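PDB 4QTN: nicotinamide riboside transporter PnuC, which carries nicotinamide riboside, a form of vitamin B3, across the bacterial inner membrane and assembles as a homotrimer. Local coordinates for the interface of chains A and B. Coordinates in Å, arbitrary orientation; residue numbers count along the deposited sequence, not the author numbering. Chains: chain A/B, Nicotinamide riboside transporter PnuC.

The interface of chains A and B. Residues chain A 22, 25, 29; chain B 131, 166, 183-184, 187.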
loop_
_atom_site.group_PDB
_atom_site.type_symbol
_atom_site.label_atom_id
_atom_site.label_comp_id
_atom_site.label_asym_id
_atom_site.label_seq_id
_atom_site.Cartn_x
_atom_site.Cartn_y
_atom_site.Cartn_z
ATOM N N TRP A 22 3.593 -16.923 3.287
ATOM C CA TRP A 22 3.681 -15.614 3.880
ATOM C C TRP A 22 3.872 -15.629 5.395
ATOM O O TRP A 22 4.380 -14.676 5.960
ATOM C CB TRP A 22 2.497 -14.807 3.515
ATOM C CG TRP A 22 2.629 -14.217 2.227
ATOM C CD1 TRP A 22 2.092 -14.664 1.064
ATOM C CD2 TRP A 22 3.337 -13.030 1.920
ATOM N NE1 TRP A 22 2.410 -13.816 0.056
ATOM C CE2 TRP A 22 3.180 -12.799 0.558
ATOM C CE3 TRP A 22 4.076 -12.128 2.678
ATOM C CZ2 TRP A 22 3.744 -11.707 -0.080
ATOM C CZ3 TRP A 22 4.649 -11.055 2.050
ATOM C CH2 TRP A 22 4.477 -10.844 0.685
HETATM N N MSE A 25 7.681 -16.622 6.060
HETATM C CA MSE A 25 8.517 -15.525 5.626
HETATM C C MSE A 25 8.404 -14.357 6.553
HETATM O O MSE A 25 9.390 -13.731 6.862
HETATM C CB MSE A 25 8.190 -15.111 4.215
HETATM C CG MSE A 25 9.249 -14.125 3.765
HETATM SE SE MSE A 25 8.360 -12.654 2.836
HETATM C CE MSE A 25 7.780 -13.748 1.317
ATOM N N ILE A 29 11.846 -12.827 8.253
ATOM C CA ILE A 29 12.313 -11.432 8.149
ATOM C C ILE A 29 12.470 -10.819 9.535
ATOM O O ILE A 29 13.384 -10.035 9.786
ATOM C CB ILE A 29 11.367 -10.574 7.269
ATOM C CG1 ILE A 29 11.262 -11.158 5.833
ATOM C CG2 ILE A 29 11.789 -9.102 7.258
ATOM C CD1 ILE A 29 12.479 -11.962 5.353
ATOM N N TRP B 131 10.271 -24.155 1.145
ATOM C CA TRP B 131 10.246 -22.727 1.480
ATOM C C TRP B 131 10.732 -22.462 2.901
ATOM O O TRP B 131 11.557 -21.587 3.123
ATOM C CB TRP B 131 8.862 -22.137 1.281
ATOM C CG TRP B 131 8.789 -20.732 1.706
ATOM C CD1 TRP B 131 8.131 -20.249 2.777
ATOM C CD2 TRP B 131 9.419 -19.615 1.085
ATOM N NE1 TRP B 131 8.296 -18.897 2.870
ATOM C CE2 TRP B 131 9.084 -18.477 1.841
ATOM C CE3 TRP B 131 10.225 -19.462 -0.046
ATOM C CZ2 TRP B 131 9.530 -17.187 1.510
ATOM C CZ3 TRP B 131 10.676 -18.183 -0.373
ATOM C CH2 TRP B 131 10.321 -17.060 0.408
ATOM N N VAL B 166 17.840 -10.226 2.100
ATOM C CA VAL B 166 16.564 -10.570 1.482
ATOM C C VAL B 166 16.685 -10.539 -0.045
ATOM O O VAL B 166 16.351 -11.519 -0.719
ATOM C CB VAL B 166 15.418 -9.655 2.011
ATOM C CG1 VAL B 166 14.221 -9.662 1.091
ATOM C CG2 VAL B 166 14.986 -10.113 3.390
ATOM N N ALA B 183 7.257 -12.915 -3.394
ATOM C CA ALA B 183 6.958 -12.626 -2.016
ATOM C C ALA B 183 8.128 -11.860 -1.417
ATOM O O ALA B 183 7.965 -10.729 -0.947
ATOM C CB ALA B 183 6.686 -13.909 -1.252
ATOM N N LEU B 184 9.319 -12.448 -1.500
ATOM C CA LEU B 184 10.550 -11.747 -1.124
ATOM C C LEU B 184 10.704 -10.367 -1.818
ATOM O O LEU B 184 11.045 -9.396 -1.163
ATOM C CB LEU B 184 11.775 -12.627 -1.375
ATOM C CG LEU B 184 12.431 -13.309 -0.170
ATOM C CD1 LEU B 184 11.490 -13.352 1.013
ATOM C CD2 LEU B 184 12.911 -14.711 -0.524
ATOM N N VAL B 187 8.842 -7.505 -0.198
ATOM C CA VAL B 187 9.455 -7.031 1.039
ATOM C C VAL B 187 10.684 -6.180 0.766
ATOM O O VAL B 187 10.824 -5.111 1.379
ATOM C CB VAL B 187 9.793 -8.178 2.027
ATOM C CG1 VAL B 187 10.632 -7.660 3.185
ATOM C CG2 VAL B 187 8.519 -8.819 2.552
#
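Helix 17-36 of chain A packs against helices 128-147, 158-175 and 181-198 of chain B, with A:Met25 reaching in among B:Trp131, B:Ala183, B:Leu184 and B:Val187. This is part of a subunit interface of the PnuC homotrimer, a contact between transmembrane helices that joins two copies of the protein without relating them by an exact two-fold. The patch is apolar throughout: no nitrogen or oxygen of one chain comes within bonding range of the other, and the contact here is made by van der Waals packing.

A:Met25, modelled as selenomethionine, hides more surface here than any other residue of the patch, 54 Å². Its CG lies anti to the backbone N (chi1 -171°), which sends the side chain off the helix toward chain B, and the chain bends further at chi2 and chi3. Its neighbours overlap along its length. A:Met25 CB meets the in-plane edge of the B:Trp131 indole, 3.7 Å from the benzo carbon B:Trp131 CZ2, which also bears on A:Met25 CG. Next along, A:Met25 CG touches the methyl B:Leu184 CD1 at 3.6 Å, the two side chains crossing at a slant. That same methyl lies against the selenium, with A:Met25 SE 3.7 Å from B:Leu184 CD1. A:Met25 SE is also 3.8 Å from B:Val187 CG2, and the B:Val187 side chain runs past it in the opposite direction. The terminal methyl CE is placed beside B:Ala183, but too close for its exact position to be trusted.

B:Ala183 also faces A:Trp22. The methyl B:Ala183 CB sits over one face of the A:Trp22 indole, 3.8 Å above the plane and displaced toward the rim, where it is 3.9 Å from A:Trp22 CZ2.

One turn beyond A:Met25, A:Ile29 extends the contact to helix 158-175. There the side chains meet at about a right angle, methyl to methyl, with A:Ile29 CD1 3.7 Å from B:Val166 CG2.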